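Local coordinates for transcriptional regulator, MarR family, putative (Bacillus cereus, PDB 3BJA), which probably binds DNA as a winged-helix transcription factor of the MarR family, working as a dimer of two identical subunits, at residues V48-L53 against R87-Y92; V38-A43 against E99-V104; G75-E80 against V91-K96; K20-A25 against V106-F111. All blocks are in the same frame, centred on the assembly; numbering follows the deposited sequence.

Interaction 1 of 4, residues V48-L53 against R87-Y92; sequences VSMSKL and RETLVY
The flat carboxylate of Glu88 meets the CB of Ser49, which lies above one of its faces on the side of OE2, 3.8 Å from that oxygen. The other oxygen, OE1, is taken by a hydrogen bond from the ND2 of Asn82, which helps to fix the group. This meeting lies at an outer edge of the small antiparallel sheet of a MarR-type winged helix, where the two-residue strand 48-49 pairs with strand 89-93 of the wing and passes straight into helix 50-56. The backbone does most of the joining. Val48 and Val91 form a hydrogen-bonded antiparallel pair: Val91 N reaches Val48 O at 2.7 Å and almost straight, with an N-H...O angle of 171°, while the return bond from Val48 N to Val91 O is weak at 3.2 Å. Two residues on from Val48, the strand has given way to the helix, yet Met50 N still donates to Thr89 O at 2.9 Å, nearly along the C=O axis. Ser49 is the N-cap of that helix. Its chi1 of 69° sets OG between the backbone N and the carbonyl carbon, and there OG accepts a bond from Lys52 N. Around this backbone frame Leu90 CD2 comes near the carbonyl of Val48. Met50, a selenomethionine, has a chain bent at chi2 and chi3 and crosses Val91 obliquely before turning off toward Met64 and Thr65 of helix 64-73. At the crossing, Met50 CG lies 3.8 Å from Val91 CG2 and 3.9 Å from Thr89 CB.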
# COMPACT_ATOMS: atom_id res chain seq x y z
N VAL A 48 20.13 4.63 -11.62
CA VAL A 48 18.92 4.87 -12.45
C VAL A 48 18.44 6.32 -12.29
O VAL A 48 18.98 7.09 -11.47
CB VAL A 48 17.77 3.88 -12.13
CG1 VAL A 48 18.16 2.44 -12.54
CG2 VAL A 48 17.35 3.95 -10.66
N SER A 49 17.46 6.70 -13.10
CA SER A 49 16.85 8.02 -13.03
C SER A 49 15.77 8.03 -11.95
O SER A 49 15.26 6.97 -11.55
CB SER A 49 16.23 8.42 -14.38
OG SER A 49 15.08 7.64 -14.69
N MSE A 50 15.43 9.24 -11.50
CA MSE A 50 14.32 9.43 -10.57
C MSE A 50 13.02 8.84 -11.10
O MSE A 50 12.28 8.22 -10.34
CB MSE A 50 14.11 10.93 -10.24
CG MSE A 50 14.86 11.36 -9.00
SE MSE A 50 13.89 10.67 -7.47
CE MSE A 50 12.58 12.12 -7.37
N SER A 51 12.78 9.03 -12.40
CA SER A 51 11.60 8.48 -13.08
C SER A 51 11.66 6.96 -13.06
O SER A 51 10.71 6.33 -12.61
CB SER A 51 11.45 9.03 -14.51
OG SER A 51 11.29 10.44 -14.50
N LYS A 52 12.78 6.37 -13.50
CA LYS A 52 12.98 4.90 -13.43
C LYS A 52 12.74 4.31 -12.05
O LYS A 52 12.16 3.24 -11.94
CB LYS A 52 14.37 4.42 -13.94
CG LYS A 52 14.34 3.72 -15.30
CD LYS A 52 13.71 2.32 -15.17
CE LYS A 52 13.56 1.63 -16.52
NZ LYS A 52 12.82 0.34 -16.39
N LEU A 53 13.20 5.02 -11.01
CA LEU A 53 12.98 4.62 -9.62
C LEU A 53 11.50 4.67 -9.29
O LEU A 53 10.98 3.71 -8.75
CB LEU A 53 13.81 5.48 -8.64
CG LEU A 53 13.66 5.23 -7.13
CD1 LEU A 53 14.02 3.78 -6.80
CD2 LEU A 53 14.51 6.21 -6.36
N ARG A 87 17.60 18.39 -16.97
CA ARG A 87 16.30 18.32 -16.28
C ARG A 87 16.01 16.90 -15.69
O ARG A 87 14.86 16.62 -15.30
CB ARG A 87 15.20 18.80 -17.26
CG ARG A 87 13.88 19.33 -16.65
CD ARG A 87 13.03 20.06 -17.69
N GLU A 88 17.05 16.04 -15.62
CA GLU A 88 16.98 14.65 -15.11
C GLU A 88 17.96 14.44 -13.93
O GLU A 88 19.11 14.88 -14.00
CB GLU A 88 17.36 13.68 -16.23
CG GLU A 88 17.07 12.21 -15.93
CD GLU A 88 17.52 11.28 -17.05
OE1 GLU A 88 18.72 11.33 -17.41
OE2 GLU A 88 16.68 10.48 -17.53
N THR A 89 17.50 13.73 -12.90
CA THR A 89 18.27 13.42 -11.70
C THR A 89 18.55 11.92 -11.64
O THR A 89 17.61 11.12 -11.70
CB THR A 89 17.50 13.83 -10.42
OG1 THR A 89 17.16 15.21 -10.50
CG2 THR A 89 18.33 13.60 -9.17
N LEU A 90 19.83 11.55 -11.53
CA LEU A 90 20.25 10.15 -11.39
C LEU A 90 20.41 9.86 -9.90
O LEU A 90 20.91 10.72 -9.17
CB LEU A 90 21.59 9.91 -12.09
CG LEU A 90 21.63 10.14 -13.61
CD1 LEU A 90 23.07 10.20 -14.13
CD2 LEU A 90 20.79 9.08 -14.34
N VAL A 91 20.00 8.66 -9.47
CA VAL A 91 20.05 8.25 -8.05
C VAL A 91 20.77 6.89 -7.90
O VAL A 91 20.65 6.01 -8.76
CB VAL A 91 18.63 8.10 -7.44
CG1 VAL A 91 18.70 7.99 -5.92
CG2 VAL A 91 17.75 9.28 -7.82
N TYR A 92 21.49 6.72 -6.80
CA TYR A 92 22.23 5.47 -6.55
C TYR A 92 22.59 5.30 -5.07
O TYR A 92 22.59 6.28 -4.31
CB TYR A 92 23.50 5.38 -7.43
CG TYR A 92 24.50 6.51 -7.28
CD1 TYR A 92 24.28 7.76 -7.88
CD2 TYR A 92 25.71 6.31 -6.59
CE1 TYR A 92 25.22 8.81 -7.76
CE2 TYR A 92 26.66 7.36 -6.46
CZ TYR A 92 26.41 8.60 -7.05
OH TYR A 92 27.33 9.64 -6.94

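Interaction 2 of 4, residues V38-A43 against E99-V104; sequences VIQVLA and ETKKQV
In this winged-helix domain, helix 33-44 meets the start of the long helix 95-116, and Lys101 is the side chain that bridges them. The short segments cross at -116°, with their axes 10.2 Å apart. No hydrogen bond joins the two segments; the contact is mostly methyl and methylene groups, with one amide oxygen. Ile39 and Lys101 slide past each other in opposite directions, so that Ile39 CG2 rests 3.7 Å from Lys101 CB. Farther out, the lysine chain runs over Ala43, whose CB is 3.5 Å from Lys101 CD. Gln40 crosses the same chain at about a right angle, bringing its OE1 to 3.5 Å from Lys101 CE. The lysine stays extended as far as CE, and a chi4 of -72° then swings NZ aside to a salt bridge with OD2 of Asp105. Gln40 NE2 gives a hydrogen bond to the other oxygen of that aspartate, which thus ties the two polar ends together. On the buried flank, Ile39 CD1 touches Thr100 CG2 at 4.2 Å. Ile39 also packs on Met71 and Leu93, and Ala43 on Leu93, so the crossing borders both helix 64-73, the probable recognition helix, and the base of the wing.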
# COMPACT_ATOMS: atom_id res chain seq x y z
N VAL A 38 13.21 1.15 -1.68
CA VAL A 38 14.16 1.96 -2.48
C VAL A 38 15.53 1.34 -2.50
O VAL A 38 16.17 1.27 -3.55
CB VAL A 38 14.29 3.43 -1.95
CG1 VAL A 38 15.49 4.19 -2.59
CG2 VAL A 38 13.01 4.19 -2.15
N ILE A 39 16.01 0.91 -1.33
CA ILE A 39 17.33 0.24 -1.19
C ILE A 39 17.39 -1.06 -2.02
O ILE A 39 18.37 -1.30 -2.72
CB ILE A 39 17.70 0.01 0.32
CG1 ILE A 39 18.04 1.35 0.97
CG2 ILE A 39 18.85 -0.97 0.47
CD1 ILE A 39 18.18 1.29 2.48
N GLN A 40 16.32 -1.86 -1.96
CA GLN A 40 16.21 -3.10 -2.75
C GLN A 40 16.22 -2.75 -4.25
O GLN A 40 17.04 -3.30 -4.99
CB GLN A 40 14.94 -3.92 -2.38
CG GLN A 40 14.92 -4.46 -0.93
CD GLN A 40 16.10 -5.39 -0.59
OE1 GLN A 40 16.63 -6.09 -1.46
NE2 GLN A 40 16.52 -5.41 0.67
N VAL A 41 15.36 -1.81 -4.67
CA VAL A 41 15.32 -1.37 -6.08
C VAL A 41 16.69 -0.88 -6.56
O VAL A 41 17.17 -1.34 -7.59
CB VAL A 41 14.25 -0.28 -6.32
CG1 VAL A 41 14.46 0.40 -7.71
CG2 VAL A 41 12.84 -0.86 -6.17
N LEU A 42 17.31 0.03 -5.79
CA LEU A 42 18.63 0.60 -6.16
C LEU A 42 19.83 -0.34 -6.09
O LEU A 42 20.89 -0.01 -6.63
CB LEU A 42 18.93 1.87 -5.34
CG LEU A 42 18.11 3.14 -5.59
CD1 LEU A 42 18.57 4.20 -4.59
CD2 LEU A 42 18.23 3.68 -7.02
N ALA A 43 19.71 -1.46 -5.37
CA ALA A 43 20.81 -2.45 -5.33
C ALA A 43 20.81 -3.26 -6.63
O ALA A 43 21.89 -3.42 -7.24
CB ALA A 43 20.68 -3.35 -4.14
N GLU A 99 25.96 -1.24 2.45
CA GLU A 99 26.20 -1.92 3.73
C GLU A 99 24.88 -2.10 4.51
O GLU A 99 24.66 -3.15 5.10
CB GLU A 99 27.27 -1.17 4.57
CG GLU A 99 28.72 -1.26 3.97
CD GLU A 99 29.76 -0.25 4.57
OE1 GLU A 99 29.38 0.69 5.32
OE2 GLU A 99 30.99 -0.40 4.28
N THR A 100 24.02 -1.08 4.50
CA THR A 100 22.69 -1.15 5.15
C THR A 100 21.83 -2.28 4.57
O THR A 100 21.14 -2.97 5.33
CB THR A 100 21.93 0.21 5.08
OG1 THR A 100 22.69 1.21 5.74
CG2 THR A 100 20.55 0.13 5.74
N LYS A 101 21.89 -2.48 3.25
CA LYS A 101 21.16 -3.58 2.59
C LYS A 101 21.60 -4.94 3.13
O LYS A 101 20.75 -5.77 3.45
CB LYS A 101 21.37 -3.58 1.08
CG LYS A 101 20.47 -4.61 0.37
CD LYS A 101 20.93 -4.87 -1.04
CE LYS A 101 20.10 -5.97 -1.70
NZ LYS A 101 20.39 -7.34 -1.15
N LYS A 102 22.92 -5.15 3.22
CA LYS A 102 23.52 -6.39 3.73
C LYS A 102 22.98 -6.73 5.12
O LYS A 102 22.52 -7.86 5.36
CB LYS A 102 25.05 -6.27 3.78
N GLN A 103 23.00 -5.73 6.01
CA GLN A 103 22.53 -5.90 7.38
C GLN A 103 21.01 -6.14 7.49
O GLN A 103 20.59 -6.96 8.32
CB GLN A 103 22.97 -4.73 8.27
CG GLN A 103 24.49 -4.69 8.51
CD GLN A 103 25.02 -3.39 9.13
OE1 GLN A 103 24.29 -2.40 9.31
NE2 GLN A 103 26.30 -3.38 9.45
N VAL A 104 20.21 -5.47 6.66
CA VAL A 104 18.74 -5.63 6.68
C VAL A 104 18.25 -6.97 6.06
O VAL A 104 17.23 -7.51 6.50
CB VAL A 104 17.99 -4.42 6.02
CG1 VAL A 104 16.53 -4.54 6.25
CG2 VAL A 104 18.41 -3.13 6.63

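Interaction 3 of 4, residues G75-E80 against V91-K96; sequences GYVMTE and VYLTKK
Met78 and Tyr92 lie side by side and point the same way, the selenomethionine forming a ridge against the broad flank of the tyrosine. Met78 CB sits over one face of the ring, 4.1 Å from its centroid, and CG continues past the hydroxyl, 3.3 Å from Tyr92 OH. Glu80 comes across at about a right angle. Its OE1 takes a weak hydrogen bond from Tyr92 OH, while OE2 has a stronger partner in Lys47, which also makes a cation-pi contact with the ring. Beneath, the backbones of Met78 and Tyr92 exchange two hydrogen bonds. On the other face of the sheet, Thr79 CG2 fits against the two methyls of Val91, 3.9 Å from its CG1. Thr94, between the strand and helix 95-116, packs into the end of the pair, against the backbone of Gly75 to Val77. Thr94 N gives a nearly straight hydrogen bond to Tyr76 O. Its OG1 donates to Gly75 O at 2.6 Å and accepts from Gly97 N as the N-cap of helix 95-116, while CG2 presses on Val77 C at 3.6 Å. Lys96 reaches out fully extended, its CB and CD packing against Gly75 O. NZ ends off-centre over the Tyr76 ring, 4.9 Å from the centroid, and is hydrogen-bonded to Asp74 O. Gly75 closes helix 64-73 in a Schellman motif. This is the base of the wing hairpin of MarR-type winged helices.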
# COMPACT_ATOMS: atom_id res chain seq x y z
N GLY A 75 22.45 9.55 4.39
CA GLY A 75 23.64 8.95 3.81
C GLY A 75 23.46 7.61 3.15
O GLY A 75 24.45 6.95 2.86
N TYR A 76 22.21 7.21 2.89
CA TYR A 76 21.92 5.94 2.22
C TYR A 76 22.07 6.06 0.70
O TYR A 76 22.65 5.18 0.08
CB TYR A 76 20.51 5.46 2.54
CG TYR A 76 20.19 5.26 4.01
CD1 TYR A 76 20.88 4.32 4.78
CD2 TYR A 76 19.14 5.98 4.61
CE1 TYR A 76 20.56 4.12 6.15
CE2 TYR A 76 18.81 5.78 5.97
CZ TYR A 76 19.52 4.86 6.73
OH TYR A 76 19.17 4.69 8.05
N VAL A 77 21.52 7.13 0.12
CA VAL A 77 21.55 7.38 -1.34
C VAL A 77 22.24 8.69 -1.69
O VAL A 77 22.37 9.58 -0.85
CB VAL A 77 20.12 7.42 -1.95
CG1 VAL A 77 19.34 6.15 -1.60
CG2 VAL A 77 19.34 8.67 -1.51
N MSE A 78 22.67 8.78 -2.95
CA MSE A 78 23.33 9.96 -3.53
C MSE A 78 22.65 10.32 -4.86
O MSE A 78 22.41 9.43 -5.68
CB MSE A 78 24.81 9.68 -3.77
CG MSE A 78 25.62 10.82 -4.36
SE MSE A 78 25.44 12.49 -3.36
CE MSE A 78 26.29 11.95 -1.66
N THR A 79 22.34 11.60 -5.04
CA THR A 79 21.69 12.11 -6.26
C THR A 79 22.59 13.11 -6.99
O THR A 79 23.37 13.86 -6.37
CB THR A 79 20.29 12.74 -5.96
OG1 THR A 79 20.43 13.95 -5.21
CG2 THR A 79 19.40 11.75 -5.19
N GLU A 80 22.48 13.10 -8.32
CA GLU A 80 23.26 13.97 -9.20
C GLU A 80 22.53 14.23 -10.53
O GLU A 80 21.81 13.36 -11.01
CB GLU A 80 24.65 13.35 -9.46
CG GLU A 80 24.63 12.02 -10.24
CD GLU A 80 26.00 11.33 -10.35
OE1 GLU A 80 26.98 11.72 -9.66
OE2 GLU A 80 26.07 10.36 -11.14
N VAL A 91 20.00 8.66 -9.47
CA VAL A 91 20.05 8.25 -8.05
C VAL A 91 20.77 6.89 -7.90
O VAL A 91 20.65 6.01 -8.76
CB VAL A 91 18.63 8.10 -7.44
CG1 VAL A 91 18.70 7.99 -5.92
CG2 VAL A 91 17.75 9.28 -7.82
N TYR A 92 21.49 6.72 -6.80
CA TYR A 92 22.23 5.47 -6.55
C TYR A 92 22.59 5.30 -5.07
O TYR A 92 22.59 6.28 -4.31
CB TYR A 92 23.50 5.38 -7.43
CG TYR A 92 24.50 6.51 -7.28
CD1 TYR A 92 24.28 7.76 -7.88
CD2 TYR A 92 25.71 6.31 -6.59
CE1 TYR A 92 25.22 8.81 -7.76
CE2 TYR A 92 26.66 7.36 -6.46
CZ TYR A 92 26.41 8.60 -7.05
OH TYR A 92 27.33 9.64 -6.94
N LEU A 93 22.86 4.05 -4.68
CA LEU A 93 23.28 3.74 -3.31
C LEU A 93 24.70 4.20 -3.04
O LEU A 93 25.56 4.12 -3.92
CB LEU A 93 23.21 2.23 -3.02
CG LEU A 93 21.84 1.58 -2.85
CD1 LEU A 93 22.03 0.09 -2.58
CD2 LEU A 93 21.05 2.22 -1.71
N THR A 94 24.92 4.68 -1.82
CA THR A 94 26.25 5.04 -1.33
C THR A 94 26.82 3.76 -0.70
O THR A 94 26.11 2.73 -0.62
CB THR A 94 26.18 6.13 -0.24
OG1 THR A 94 25.47 5.62 0.90
CG2 THR A 94 25.49 7.39 -0.76
N LYS A 95 28.08 3.83 -0.24
CA LYS A 95 28.73 2.70 0.43
C LYS A 95 27.92 2.28 1.68
O LYS A 95 27.65 1.09 1.87
CB LYS A 95 30.18 3.02 0.77
CG LYS A 95 31.01 1.81 1.22
CD LYS A 95 32.51 2.16 1.26
CE LYS A 95 33.35 1.02 1.83
NZ LYS A 95 34.80 1.42 1.96
N LYS A 96 27.50 3.28 2.48
CA LYS A 96 26.65 3.08 3.67
C LYS A 96 25.33 2.37 3.33
O LYS A 96 24.89 1.48 4.06
CB LYS A 96 26.35 4.43 4.35
CG LYS A 96 25.46 4.34 5.61
CD LYS A 96 25.04 5.68 6.18
CE LYS A 96 24.12 5.46 7.37
NZ LYS A 96 23.66 6.69 8.03

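Interaction 4 of 4, residues K20-A25 against V106-F111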
# COMPACT_ATOMS: atom_id res chain seq x y z
N LYS A 20 3.01 -3.99 8.39
CA LYS A 20 3.13 -3.76 9.83
C LYS A 20 4.24 -4.62 10.46
O LYS A 20 5.11 -4.10 11.14
CB LYS A 20 1.79 -4.09 10.50
CG LYS A 20 1.72 -4.03 12.05
CD LYS A 20 0.29 -4.40 12.50
CE LYS A 20 0.17 -4.78 13.98
NZ LYS A 20 -1.13 -5.50 14.25
N ASN A 21 4.21 -5.92 10.18
CA ASN A 21 5.19 -6.88 10.71
C ASN A 21 6.61 -6.72 10.15
O ASN A 21 7.57 -7.04 10.87
CB ASN A 21 4.71 -8.32 10.50
CG ASN A 21 3.50 -8.69 11.37
OD1 ASN A 21 2.99 -7.90 12.16
ND2 ASN A 21 3.03 -9.93 11.22
N LEU A 22 6.73 -6.29 8.89
CA LEU A 22 8.04 -5.99 8.26
C LEU A 22 8.68 -4.76 8.90
O LEU A 22 9.90 -4.77 9.17
CB LEU A 22 7.91 -5.76 6.75
CG LEU A 22 9.15 -5.40 5.93
CD1 LEU A 22 10.27 -6.43 6.06
CD2 LEU A 22 8.76 -5.24 4.48
N ASP A 23 7.88 -3.70 9.11
CA ASP A 23 8.30 -2.46 9.76
C ASP A 23 8.82 -2.71 11.16
O ASP A 23 9.78 -2.05 11.58
CB ASP A 23 7.17 -1.42 9.83
CG ASP A 23 6.96 -0.64 8.53
OD1 ASP A 23 7.66 -0.90 7.51
OD2 ASP A 23 6.09 0.28 8.54
N LYS A 24 8.15 -3.63 11.87
CA LYS A 24 8.55 -4.04 13.22
C LYS A 24 9.91 -4.73 13.10
O LYS A 24 10.83 -4.40 13.85
CB LYS A 24 7.51 -4.99 13.84
CG LYS A 24 7.43 -5.00 15.38
CD LYS A 24 8.53 -5.79 16.08
CE LYS A 24 8.38 -5.73 17.60
NZ LYS A 24 8.62 -4.36 18.14
N ALA A 25 10.03 -5.63 12.13
CA ALA A 25 11.25 -6.41 11.86
C ALA A 25 12.49 -5.59 11.48
O ALA A 25 13.60 -5.92 11.92
CB ALA A 25 10.98 -7.46 10.80
N VAL A 106 19.34 -9.88 6.49
CA VAL A 106 19.30 -10.88 7.56
C VAL A 106 17.95 -10.83 8.28
O VAL A 106 17.34 -11.88 8.49
CB VAL A 106 20.47 -10.68 8.58
CG1 VAL A 106 20.43 -11.76 9.66
CG2 VAL A 106 21.81 -10.72 7.87
N GLN A 107 17.46 -9.63 8.63
CA GLN A 107 16.13 -9.47 9.27
C GLN A 107 14.98 -9.77 8.32
O GLN A 107 13.95 -10.28 8.76
CB GLN A 107 15.92 -8.09 9.92
CG GLN A 107 16.31 -7.99 11.42
CD GLN A 107 17.80 -8.08 11.71
OE1 GLN A 107 18.18 -8.50 12.80
NE2 GLN A 107 18.63 -7.70 10.76
N TYR A 108 15.15 -9.43 7.03
CA TYR A 108 14.16 -9.69 5.98
C TYR A 108 13.96 -11.19 5.76
O TYR A 108 12.83 -11.65 5.64
CB TYR A 108 14.60 -9.04 4.67
CG TYR A 108 13.58 -9.08 3.55
CD1 TYR A 108 12.32 -8.48 3.71
CD2 TYR A 108 13.89 -9.63 2.31
CE1 TYR A 108 11.37 -8.48 2.67
CE2 TYR A 108 12.95 -9.63 1.26
CZ TYR A 108 11.71 -9.05 1.45
OH TYR A 108 10.80 -9.05 0.42
N SER A 109 15.06 -11.93 5.71
CA SER A 109 15.05 -13.39 5.60
C SER A 109 14.25 -14.00 6.76
O SER A 109 13.41 -14.86 6.54
CB SER A 109 16.47 -13.94 5.56
OG SER A 109 16.48 -15.35 5.44
N ASP A 110 14.51 -13.52 7.98
CA ASP A 110 13.75 -13.95 9.16
C ASP A 110 12.29 -13.53 9.07
O ASP A 110 11.44 -14.27 9.52
CB ASP A 110 14.35 -13.39 10.45
CG ASP A 110 15.73 -13.96 10.78
OD1 ASP A 110 16.03 -15.13 10.42
OD2 ASP A 110 16.50 -13.23 11.44
N PHE A 111 12.01 -12.34 8.52
CA PHE A 111 10.63 -11.85 8.35
C PHE A 111 9.80 -12.80 7.48
O PHE A 111 8.72 -13.21 7.90
CB PHE A 111 10.57 -10.40 7.80
CG PHE A 111 9.24 -10.03 7.16
CD1 PHE A 111 8.14 -9.70 7.96
CD2 PHE A 111 9.09 -10.01 5.77
CE1 PHE A 111 6.91 -9.35 7.38
CE2 PHE A 111 7.86 -9.66 5.18
CZ PHE A 111 6.77 -9.34 5.99
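Leu22 and Phe111 cross at about a right angle, the leucine lying over one face of the phenyl ring. Leu22 CB stands 3.9 Å from the ring centroid, 18° off the normal, in a CH-pi contact displaced toward the rim. The ring also lies close to the helix backbone, with Phe111 CE1 3.4 Å from Leu22 N. Asn21 supplies a different approach: its CB lies in the plane of the same ring at the edge, 4.0 Å from Phe111 CE1. With chi1 at 178°, Leu22 CG is anti to the backbone N, and the branch CD1 then fits between two aromatics, 3.8 Å from Phe111 CD2 and 3.7 Å from Tyr108 CD1. It meets the tyrosine at its ring edge, near the ring plane. These helices, 2-25 and 95-116, run roughly antiparallel at 144° and belong to the part of the MarR fold where the two subunits come together. Tyr8 of the second subunit packs on Leu22 and Tyr108 and meets Phe111 edge-to-face. The amide of Asn21 bonds through ND2 to Asn115 OD1 and also to Leu138 O of the second subunit. One turn along helix 2-25, Ala25 turns its CB toward helix 95-116, 4.2 Å from Phe111 CB. Its carbonyl, at the very end of the helix, faces Gln107, whose CG approaches Ala25 O to 3.4 Å before a bend at chi2 carries CD elsewhere.

Overall arrangement
Interactions 1 and 3 share strand 89-93 and hold its two sides: interaction 1 is a surface contact carried mainly by backbone bonds to a very short strand, interaction 3 a larger, partly buried hairpin with an aromatic face and a helix cap. Interaction 2, also partly buried, packs against both through Leu42 of helix 33-44, and trades backbone bonding for aliphatic contacts with polar ends satisfied by a shared aspartate. Helix 95-116 runs through interactions 2, 3 and 4 and so connects the wing to the dimer region. Interaction 4 lies far from interaction 1, about 28 Å between centres, and differs in kind: it is aromatic and apolar, and the second subunit touches it alone among the four.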